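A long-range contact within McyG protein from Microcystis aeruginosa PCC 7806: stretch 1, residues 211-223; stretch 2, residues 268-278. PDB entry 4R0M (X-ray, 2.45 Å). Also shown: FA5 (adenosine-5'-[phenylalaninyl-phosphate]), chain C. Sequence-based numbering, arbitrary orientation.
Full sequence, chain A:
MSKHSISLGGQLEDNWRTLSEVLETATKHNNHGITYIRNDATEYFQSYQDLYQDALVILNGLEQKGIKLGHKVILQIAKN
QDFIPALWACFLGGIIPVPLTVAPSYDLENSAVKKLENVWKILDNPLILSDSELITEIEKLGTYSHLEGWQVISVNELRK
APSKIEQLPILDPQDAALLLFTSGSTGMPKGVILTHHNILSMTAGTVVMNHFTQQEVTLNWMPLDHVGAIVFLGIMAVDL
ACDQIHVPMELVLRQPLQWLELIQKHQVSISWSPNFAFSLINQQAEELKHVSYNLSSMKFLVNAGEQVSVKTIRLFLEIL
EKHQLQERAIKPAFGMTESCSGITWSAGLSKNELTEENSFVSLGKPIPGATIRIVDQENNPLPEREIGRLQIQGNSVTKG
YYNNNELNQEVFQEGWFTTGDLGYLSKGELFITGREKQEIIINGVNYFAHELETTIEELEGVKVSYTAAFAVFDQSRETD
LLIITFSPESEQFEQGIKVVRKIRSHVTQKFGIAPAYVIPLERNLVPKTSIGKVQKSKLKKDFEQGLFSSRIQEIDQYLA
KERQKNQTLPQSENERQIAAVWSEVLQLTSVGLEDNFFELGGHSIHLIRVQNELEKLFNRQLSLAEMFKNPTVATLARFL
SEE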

ATOM      1  N   HIS A 211      -0.454 -19.419 -11.205  1.00 35.83           N
ATOM      2  CA  HIS A 211      -1.239 -20.659 -11.103  1.00 36.04           C
ATOM      3  C   HIS A 211      -2.198 -20.675  -9.939  1.00 35.61           C
ATOM      4  O   HIS A 211      -2.276 -21.657  -9.195  1.00 35.65           O
ATOM      5  N   PHE A 212      -2.940 -19.582  -9.772  1.00 34.79           N
ATOM      6  CA  PHE A 212      -3.957 -19.503  -8.726  1.00 34.36           C
ATOM      7  C   PHE A 212      -5.254 -20.152  -9.199  1.00 33.95           C
ATOM      8  O   PHE A 212      -5.609 -20.062 -10.375  1.00 34.08           O
ATOM      9  N   THR A 213      -5.954 -20.807  -8.276  1.00 33.91           N
ATOM     10  CA  THR A 213      -7.234 -21.457  -8.571  1.00 34.16           C
ATOM     11  C   THR A 213      -8.267 -21.082  -7.511  1.00 34.80           C
ATOM     12  O   THR A 213      -7.946 -20.367  -6.561  1.00 35.17           O
ATOM     13  N   GLN A 214      -9.499 -21.568  -7.667  1.00 35.31           N
ATOM     14  CA  GLN A 214     -10.583 -21.257  -6.724  1.00 35.83           C
ATOM     15  C   GLN A 214     -10.372 -21.849  -5.325  1.00 34.61           C
ATOM     16  O   GLN A 214     -11.106 -21.528  -4.392  1.00 33.60           O
ATOM     17  N   GLN A 215      -9.363 -22.707  -5.192  1.00 34.70           N
ATOM     18  CA  GLN A 215      -9.030 -23.328  -3.913  1.00 35.14           C
ATOM     19  C   GLN A 215      -8.122 -22.454  -3.036  1.00 34.89           C
ATOM     20  O   GLN A 215      -7.829 -22.816  -1.892  1.00 35.55           O
ATOM     21  N   GLU A 216      -7.681 -21.312  -3.565  1.00 33.87           N
ATOM     22  CA  GLU A 216      -6.809 -20.402  -2.817  1.00 33.24           C
ATOM     23  C   GLU A 216      -7.530 -19.798  -1.620  1.00 32.58           C
ATOM     24  O   GLU A 216      -8.755 -19.666  -1.614  1.00 32.29           O
ATOM     25  N   VAL A 217      -6.755 -19.449  -0.600  1.00 31.78           N
ATOM     26  CA  VAL A 217      -7.263 -18.698   0.540  1.00 31.14           C
ATOM     27  C   VAL A 217      -6.375 -17.468   0.728  1.00 30.39           C
ATOM     28  O   VAL A 217      -5.206 -17.585   1.099  1.00 29.68           O
ATOM     29  N   THR A 218      -6.934 -16.297   0.436  1.00 30.07           N
ATOM     30  CA  THR A 218      -6.205 -15.037   0.579  1.00 29.55           C
ATOM     31  C   THR A 218      -6.501 -14.393   1.926  1.00 29.02           C
ATOM     32  O   THR A 218      -7.618 -14.495   2.437  1.00 28.47           O
ATOM     33  N   LEU A 219      -5.490 -13.742   2.499  1.00 28.94           N
ATOM     34  CA  LEU A 219      -5.652 -12.972   3.729  1.00 28.83           C
ATOM     35  C   LEU A 219      -5.022 -11.588   3.591  1.00 28.74           C
ATOM     36  O   LEU A 219      -3.829 -11.460   3.296  1.00 28.64           O
ATOM     37  N   ASN A 220      -5.840 -10.562   3.807  1.00 28.16           N
ATOM     38  CA  ASN A 220      -5.384  -9.182   3.809  1.00 27.91           C
ATOM     39  C   ASN A 220      -5.521  -8.554   5.190  1.00 28.39           C
ATOM     40  O   ASN A 220      -6.529  -8.752   5.874  1.00 28.48           O
ATOM     41  N   TRP A 221      -4.506  -7.798   5.594  1.00 28.64           N
ATOM     42  CA  TRP A 221      -4.597  -7.017   6.825  1.00 28.89           C
ATOM     43  C   TRP A 221      -4.214  -5.572   6.627  1.00 28.99           C
ATOM     44  O   TRP A 221      -4.016  -4.836   7.591  1.00 29.81           O
HETATM   45  N   MSE A 222      -4.145  -5.123   5.393  1.00 28.54           N
HETATM   46  CA  MSE A 222      -3.920  -3.740   5.065  1.00 28.69           C
HETATM   47  C   MSE A 222      -5.214  -3.034   4.959  1.00 28.81           C
HETATM   48  O   MSE A 222      -6.183  -3.676   4.716  1.00 29.23           O
ATOM     49  N   PRO A 223      -5.267  -1.740   5.161  1.00 28.86           N
ATOM     50  CA  PRO A 223      -6.547  -1.029   5.066  1.00 28.73           C
ATOM     51  C   PRO A 223      -7.152  -1.113   3.665  1.00 28.55           C
ATOM     52  O   PRO A 223      -6.425  -1.124   2.671  1.00 28.55           O
ATOM     53  N   VAL A 268      -4.108 -20.360   5.059  1.00 32.70           N
ATOM     54  CA  VAL A 268      -3.954 -19.285   4.083  1.00 31.08           C
ATOM     55  C   VAL A 268      -2.819 -19.594   3.110  1.00 30.69           C
ATOM     56  O   VAL A 268      -1.737 -20.020   3.520  1.00 31.25           O
ATOM     57  N   SER A 269      -3.078 -19.382   1.823  1.00 30.04           N
ATOM     58  CA  SER A 269      -2.115 -19.694   0.769  1.00 29.65           C
ATOM     59  C   SER A 269      -1.495 -18.450   0.129  1.00 29.24           C
ATOM     60  O   SER A 269      -0.407 -18.523  -0.443  1.00 28.93           O
ATOM     61  N   ILE A 270      -2.207 -17.326   0.212  1.00 29.20           N
ATOM     62  CA  ILE A 270      -1.764 -16.059  -0.379  1.00 29.58           C
ATOM     63  C   ILE A 270      -1.948 -14.926   0.629  1.00 30.06           C
ATOM     64  O   ILE A 270      -3.044 -14.733   1.162  1.00 30.10           O
ATOM     65  N   SER A 271      -0.874 -14.182   0.889  1.00 30.07           N
ATOM     66  CA  SER A 271      -0.939 -13.012   1.767  1.00 29.68           C
ATOM     67  C   SER A 271       0.108 -11.969   1.374  1.00 29.23           C
ATOM     68  O   SER A 271       0.912 -12.201   0.467  1.00 28.94           O
ATOM     69  N   TRP A 272       0.089 -10.827   2.061  1.00 28.67           N
ATOM     70  CA  TRP A 272       0.932  -9.684   1.701  1.00 28.53           C
ATOM     71  C   TRP A 272       1.113  -8.690   2.820  1.00 28.66           C
ATOM     72  O   TRP A 272       0.203  -8.460   3.624  1.00 28.64           O
ATOM     73  N   SER A 273       2.315  -8.115   2.876  1.00 28.63           N
ATOM     74  CA  SER A 273       2.614  -6.935   3.690  1.00 28.83           C
ATOM     75  C   SER A 273       3.847  -6.230   3.118  1.00 29.02           C
ATOM     76  O   SER A 273       4.611  -6.837   2.361  1.00 28.71           O
ATOM     77  N   PRO A 274       4.046  -4.942   3.466  1.00 29.31           N
ATOM     78  CA  PRO A 274       5.295  -4.280   3.088  1.00 29.39           C
ATOM     79  C   PRO A 274       6.459  -4.785   3.930  1.00 29.18           C
ATOM     80  O   PRO A 274       6.251  -5.523   4.898  1.00 28.70           O
ATOM     81  N   ASN A 275       7.669  -4.377   3.560  1.00 29.94           N
ATOM     82  CA  ASN A 275       8.890  -4.839   4.216  1.00 30.27           C
ATOM     83  C   ASN A 275       8.915  -4.697   5.743  1.00 30.03           C
ATOM     84  O   ASN A 275       9.380  -5.607   6.436  1.00 30.77           O
ATOM     85  N   PHE A 276       8.413  -3.577   6.264  1.00 28.87           N
ATOM     86  CA  PHE A 276       8.486  -3.301   7.704  1.00 28.23           C
ATOM     87  C   PHE A 276       7.803  -4.370   8.560  1.00 28.68           C
ATOM     88  O   PHE A 276       8.259  -4.678   9.665  1.00 28.80           O
ATOM     89  N   ALA A 277       6.711  -4.930   8.043  1.00 29.01           N
ATOM     90  CA  ALA A 277       5.945  -5.937   8.773  1.00 29.45           C
ATOM     91  C   ALA A 277       6.718  -7.248   8.912  1.00 29.68           C
ATOM     92  O   ALA A 277       6.598  -7.941   9.927  1.00 29.48           O
ATOM     93  N   PHE A 278       7.515  -7.571   7.895  1.00 30.31           N
ATOM     94  CA  PHE A 278       8.448  -8.697   7.962  1.00 31.88           C
ATOM     95  C   PHE A 278       9.436  -8.493   9.110  1.00 32.12           C
ATOM     96  O   PHE A 278       9.730  -9.428   9.856  1.00 32.18           O
TER

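How does the contact begin at the start of stretch 2? Val268, in its t rotamer, sets its CA-to-CB bond sideways and spreads its two methyls over neighbours in stretch 1: CG2 lies 4.0 Å from Val217 CG1, and Val268 CG1 lies 3.7 Å from Leu219 CB. Val217 and Leu219 are both t at chi1, although chi2 of Leu219, at 148°, sits between wells. The next residue, Ser269, points toward stretch 1 with a p rotamer and supplies the first polar link. Its OG donates to Glu216 OE1 at 2.7 Å and accepts from Val217 N, with 2.9 Å between Val217 N and Ser269 OG. One hydroxyl thus ties a carboxylate and a backbone amide together just where the strand of stretch 1 begins. Glu216 reaches it by folding its chain through m and m, so that a side chain leaving sideways ends close to the serine.

What does the large side chain of Ile270 fill? Stretch 1 covers 106 Å² of Ile270, more than of any other residue in the contact. Its backbone pairs in parallel with Thr218, the two side chains share one face of the sheet, and Thr218 CG2 lies 3.9 Å from Ile270 CB. The m, t conformation carries Ile270 CD1 over a face of the Phe212 ring, 3.6 Å from the ring centroid and only 11° off the normal, a CH-pi contact. Phe212 is m and points toward stretch 2. The aliphatic part of Glu216 closes in as well, its CG 3.8 Å from Ile270 CD1, so the same side chain that binds Ser269 through its carboxylate also lends carbon to this pocket.

How is the next step held, and where does the bound group enter? Ser271, t at chi1, donates from OG to Leu219 O at 2.8 Å, a side-chain bond to the neighbouring backbone; Leu219 CD2 lies 3.7 Å from the same Ser271 OG. Trp272, also t, leaves its backbone sideways, but its indole comes back against stretch 1. Met222, a selenomethionine with m, m and an off chi3, lays CG over one face, 3.8 Å from the six-membered ring centroid of Trp272. Over the opposite face lies the phenylalaninyl ring of FA5, with Trp272 CZ2 3.3 Å from FA5 CD2. The indole is therefore sandwiched between Met222 and FA5.

What closes the contact as stretch 2 turns into its helix? Ser273, p at chi1, points toward stretch 1, and its CB lies 3.6 Å from Trp221 CZ2; its OG instead bonds within its own stretch, to Pro274 O at 3.1 Å. Pro274 places CD 3.8 Å from Met222 SE. Finally, Ala277 points toward stretch 1 and sets its CB at the edge of the Trp221 ring, 3.5 Å from Trp221 CZ2; Trp221 is p at chi1.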

ATOM      1  CB  HIS A 211      -0.328 -21.891 -11.066  1.00 37.17           C
ATOM      2  CG  HIS A 211       0.738 -21.902 -12.137  1.00 38.00           C
ATOM      3  ND1 HIS A 211       0.455 -22.086 -13.440  1.00 39.04           N
ATOM      4  CD2 HIS A 211       2.121 -21.755 -12.052  1.00 38.32           C
ATOM      5  CE1 HIS A 211       1.595 -22.050 -14.157  1.00 39.22           C
ATOM      6  NE2 HIS A 211       2.615 -21.848 -13.305  1.00 39.13           N
ATOM      7  CB  PHE A 212      -4.224 -18.049  -8.314  1.00 34.03           C
ATOM      8  CG  PHE A 212      -3.031 -17.334  -7.726  1.00 33.81           C
ATOM      9  CD1 PHE A 212      -2.051 -18.023  -7.011  1.00 33.83           C
ATOM     10  CD2 PHE A 212      -2.911 -15.953  -7.854  1.00 33.75           C
ATOM     11  CE1 PHE A 212      -0.965 -17.352  -6.467  1.00 33.68           C
ATOM     12  CE2 PHE A 212      -1.829 -15.276  -7.308  1.00 33.64           C
ATOM     13  CZ  PHE A 212      -0.857 -15.975  -6.611  1.00 33.63           C
ATOM     14  CB  THR A 213      -7.097 -22.995  -8.647  1.00 33.79           C
ATOM     15  OG1 THR A 213      -6.510 -23.490  -7.436  1.00 33.51           O
ATOM     16  CG2 THR A 213      -6.230 -23.408  -9.833  1.00 33.38           C
ATOM     17  CB  GLN A 214     -11.948 -21.676  -7.288  1.00 38.00           C
ATOM     18  CG  GLN A 214     -12.095 -23.160  -7.591  1.00 40.78           C
ATOM     19  CD  GLN A 214     -13.546 -23.588  -7.749  1.00 42.89           C
ATOM     20  OE1 GLN A 214     -14.445 -23.033  -7.113  1.00 44.15           O
ATOM     21  NE2 GLN A 214     -13.779 -24.590  -8.594  1.00 43.26           N
ATOM     22  CB  GLN A 215      -8.388 -24.706  -4.127  1.00 35.93           C
ATOM     23  CG  GLN A 215      -9.333 -25.783  -4.648  1.00 36.71           C
ATOM     24  CD  GLN A 215      -9.384 -25.854  -6.166  1.00 37.16           C
ATOM     25  OE1 GLN A 215      -8.370 -25.700  -6.847  1.00 37.59           O
ATOM     26  NE2 GLN A 215     -10.571 -26.107  -6.701  1.00 38.09           N
ATOM     27  CB  GLU A 216      -6.269 -19.268  -3.702  1.00 33.38           C
ATOM     28  CG  GLU A 216      -5.517 -19.691  -4.959  1.00 33.82           C
ATOM     29  CD  GLU A 216      -4.244 -20.474  -4.691  1.00 34.44           C
ATOM     30  OE1 GLU A 216      -3.798 -20.540  -3.526  1.00 34.52           O
ATOM     31  OE2 GLU A 216      -3.686 -21.030  -5.663  1.00 35.12           O
ATOM     32  CB  VAL A 217      -7.297 -19.550   1.828  1.00 31.74           C
ATOM     33  CG1 VAL A 217      -7.833 -18.732   2.994  1.00 31.61           C
ATOM     34  CG2 VAL A 217      -8.139 -20.807   1.631  1.00 31.76           C
ATOM     35  CB  THR A 218      -6.539 -14.032  -0.546  1.00 29.76           C
ATOM     36  OG1 THR A 218      -7.914 -13.642  -0.458  1.00 30.12           O
ATOM     37  CG2 THR A 218      -6.266 -14.630  -1.922  1.00 29.98           C
ATOM     38  CB  LEU A 219      -5.069 -13.721   4.936  1.00 29.18           C
ATOM     39  CG  LEU A 219      -5.171 -13.074   6.326  1.00 29.66           C
ATOM     40  CD1 LEU A 219      -5.303 -14.127   7.414  1.00 29.95           C
ATOM     41  CD2 LEU A 219      -3.990 -12.158   6.619  1.00 29.93           C
ATOM     42  CB  ASN A 220      -6.173  -8.351   2.797  1.00 27.20           C
ATOM     43  CG  ASN A 220      -5.840  -6.872   2.873  1.00 26.95           C
ATOM     44  OD1 ASN A 220      -4.726  -6.456   2.565  1.00 26.39           O
ATOM     45  ND2 ASN A 220      -6.809  -6.071   3.293  1.00 27.09           N
ATOM     46  CB  TRP A 221      -3.824  -7.675   7.964  1.00 28.80           C
ATOM     47  CG  TRP A 221      -2.335  -7.767   7.754  1.00 29.19           C
ATOM     48  CD1 TRP A 221      -1.641  -8.660   6.941  1.00 29.13           C
ATOM     49  CD2 TRP A 221      -1.296  -6.949   8.396  1.00 29.26           C
ATOM     50  NE1 TRP A 221      -0.289  -8.446   7.022  1.00 29.31           N
ATOM     51  CE2 TRP A 221      -0.013  -7.436   7.877  1.00 29.34           C
ATOM     52  CE3 TRP A 221      -1.300  -5.890   9.303  1.00 29.01           C
ATOM     53  CZ2 TRP A 221       1.197  -6.878   8.269  1.00 29.16           C
ATOM     54  CZ3 TRP A 221      -0.073  -5.337   9.691  1.00 28.62           C
ATOM     55  CH2 TRP A 221       1.142  -5.818   9.185  1.00 28.86           C
HETATM   56  CB  MSE A 222      -3.230  -3.620   3.729  1.00 28.52           C
HETATM   57  CG  MSE A 222      -1.784  -4.089   3.713  1.00 28.99           C
HETATM   58 SE   MSE A 222      -0.478  -3.271   4.880  1.00 28.86          SE
HETATM   59  CE  MSE A 222      -0.343  -4.678   6.146  1.00 29.83           C
ATOM     60  CB  PRO A 223      -6.189   0.422   5.424  1.00 28.68           C
ATOM     61  CG  PRO A 223      -4.709   0.512   5.308  1.00 28.78           C
ATOM     62  CD  PRO A 223      -4.176  -0.856   5.607  1.00 28.76           C
ATOM     63  CB  VAL A 268      -3.732 -17.935   4.797  1.00 30.89           C
ATOM     64  CG1 VAL A 268      -3.371 -16.829   3.814  1.00 30.41           C
ATOM     65  CG2 VAL A 268      -4.970 -17.556   5.598  1.00 30.82           C
ATOM     66  CB  SER A 269      -2.774 -20.559  -0.311  1.00 29.27           C
ATOM     67  OG  SER A 269      -3.893 -19.899  -0.881  1.00 28.95           O
ATOM     68  CB  ILE A 270      -2.547 -15.711  -1.671  1.00 29.71           C
ATOM     69  CG1 ILE A 270      -2.438 -16.835  -2.711  1.00 29.67           C
ATOM     70  CG2 ILE A 270      -2.064 -14.387  -2.258  1.00 29.19           C
ATOM     71  CD1 ILE A 270      -3.431 -16.717  -3.850  1.00 29.96           C
ATOM     72  CB  SER A 271      -0.790 -13.414   3.240  1.00 29.60           C
ATOM     73  OG  SER A 271      -1.330 -12.408   4.083  1.00 29.68           O
ATOM     74  CB  TRP A 272       0.374  -8.998   0.447  1.00 28.03           C
ATOM     75  CG  TRP A 272       0.765  -7.547   0.275  1.00 28.06           C
ATOM     76  CD1 TRP A 272       2.042  -7.022   0.064  1.00 27.94           C
ATOM     77  CD2 TRP A 272      -0.127  -6.382   0.275  1.00 27.90           C
ATOM     78  NE1 TRP A 272       1.996  -5.657  -0.050  1.00 27.70           N
ATOM     79  CE2 TRP A 272       0.729  -5.208   0.067  1.00 28.02           C
ATOM     80  CE3 TRP A 272      -1.497  -6.200   0.425  1.00 27.83           C
ATOM     81  CZ2 TRP A 272       0.211  -3.923   0.017  1.00 28.23           C
ATOM     82  CZ3 TRP A 272      -2.007  -4.898   0.371  1.00 28.15           C
ATOM     83  CH2 TRP A 272      -1.172  -3.789   0.170  1.00 28.14           C
ATOM     84  CB  SER A 273       2.864  -7.323   5.150  1.00 29.08           C
ATOM     85  OG  SER A 273       4.198  -7.759   5.349  1.00 29.32           O
ATOM     86  CB  PRO A 274       5.025  -2.797   3.393  1.00 29.57           C
ATOM     87  CG  PRO A 274       3.548  -2.686   3.563  1.00 29.49           C
ATOM     88  CD  PRO A 274       3.125  -4.006   4.131  1.00 29.39           C
ATOM     89  CB  ASN A 275      10.115  -4.159   3.603  1.00 31.45           C
ATOM     90  CG  ASN A 275      11.417  -4.708   4.147  1.00 32.55           C
ATOM     91  OD1 ASN A 275      11.883  -5.771   3.728  1.00 33.45           O
ATOM     92  ND2 ASN A 275      12.013  -3.985   5.092  1.00 32.36           N
ATOM     93  CB  PHE A 276       7.950  -1.898   8.044  1.00 27.38           C
ATOM     94  CG  PHE A 276       6.451  -1.774   7.965  1.00 26.90           C
ATOM     95  CD1 PHE A 276       5.642  -2.167   9.029  1.00 26.47           C
ATOM     96  CD2 PHE A 276       5.846  -1.246   6.832  1.00 26.64           C
ATOM     97  CE1 PHE A 276       4.263  -2.056   8.954  1.00 26.11           C
ATOM     98  CE2 PHE A 276       4.468  -1.125   6.755  1.00 26.23           C
ATOM     99  CZ  PHE A 276       3.675  -1.531   7.816  1.00 25.98           C
ATOM    100  CB  ALA A 277       4.605  -6.167   8.106  1.00 29.26           C
ATOM    101  CB  PHE A 278       9.206  -8.859   6.638  1.00 32.04           C
ATOM    102  CG  PHE A 278       8.401  -9.505   5.545  1.00 32.87           C
ATOM    103  CD1 PHE A 278       7.328  -8.841   4.953  1.00 32.88           C
ATOM    104  CD2 PHE A 278       8.730 -10.779   5.087  1.00 33.46           C
ATOM    105  CE1 PHE A 278       6.594  -9.441   3.940  1.00 33.18           C
ATOM    106  CE2 PHE A 278       7.999 -11.381   4.072  1.00 33.30           C
ATOM    107  CZ  PHE A 278       6.930 -10.712   3.499  1.00 32.92           C
TER
HETATM  108  C   FA5 C 701       1.621   0.714  -3.417  0.60 33.90           C
HETATM  109  O   FA5 C 701       2.272   0.931  -2.403  0.60 34.65           O
HETATM  110  CA  FA5 C 701       1.751  -0.607  -4.131  1.00 34.42           C
HETATM  111  N   FA5 C 701       3.172  -0.798  -4.297  1.00 36.01           N
HETATM  112  CB  FA5 C 701       1.187  -1.775  -3.308  1.00 35.54           C
HETATM  113  CG  FA5 C 701       1.369  -3.208  -3.824  1.00 35.30           C
HETATM  114  CD1 FA5 C 701       2.291  -3.574  -4.806  1.00 35.37           C
HETATM  115  CD2 FA5 C 701       0.574  -4.221  -3.271  1.00 35.43           C
HETATM  116  CE1 FA5 C 701       2.406  -4.906  -5.225  1.00 35.06           C
HETATM  117  CE2 FA5 C 701       0.684  -5.556  -3.677  1.00 34.98           C
HETATM  118  CZ  FA5 C 701       1.606  -5.901  -4.663  1.00 35.11           C
HETATM  119  P   FA5 C 701       1.196   3.331  -4.022  1.00 31.13           P
HETATM  120  OP1 FA5 C 701       0.843   4.019  -2.730  1.00 32.33           O
HETATM  121  OP2 FA5 C 701       0.649   3.888  -5.313  1.00 31.12           O
HETATM  122  OP3 FA5 C 701       0.748   1.774  -3.922  0.60 32.75           O
HETATM  123  O5' FA5 C 701       2.806   3.328  -4.108  1.00 31.02           O
HETATM  124  C5' FA5 C 701       3.516   2.818  -5.233  1.00 30.16           C
HETATM  125  C4' FA5 C 701       5.001   3.046  -4.999  1.00 29.90           C
HETATM  126  O4' FA5 C 701       5.498   2.277  -3.897  1.00 29.53           O
HETATM  127  C3' FA5 C 701       5.857   2.624  -6.176  1.00 29.97           C
HETATM  128  O3' FA5 C 701       5.897   3.620  -7.196  1.00 30.72           O
HETATM  129  C2' FA5 C 701       7.206   2.424  -5.524  1.00 30.42           C
HETATM  130  O2' FA5 C 701       7.889   3.675  -5.390  1.00 30.32           O
HETATM  131  C1' FA5 C 701       6.861   1.915  -4.140  1.00 30.19           C
HETATM  132  N9  FA5 C 701       7.021   0.438  -4.123  1.00 31.15           N
HETATM  133  C8  FA5 C 701       6.022  -0.462  -4.193  1.00 31.08           C
HETATM  134  N7  FA5 C 701       6.491  -1.733  -4.150  1.00 31.43           N
HETATM  135  C5  FA5 C 701       7.831  -1.662  -4.059  1.00 31.59           C
HETATM  136  C6  FA5 C 701       8.954  -2.629  -3.975  1.00 31.76           C
HETATM  137  N6  FA5 C 701       8.733  -3.963  -3.983  1.00 32.13           N
HETATM  138  N1  FA5 C 701      10.214  -2.136  -3.893  1.00 31.88           N
HETATM  139  C2  FA5 C 701      10.455  -0.808  -3.889  1.00 31.82           C
HETATM  140  N3  FA5 C 701       9.486   0.125  -3.956  1.00 31.55           N
HETATM  141  C4  FA5 C 701       8.177  -0.229  -4.045  1.00 31.51           C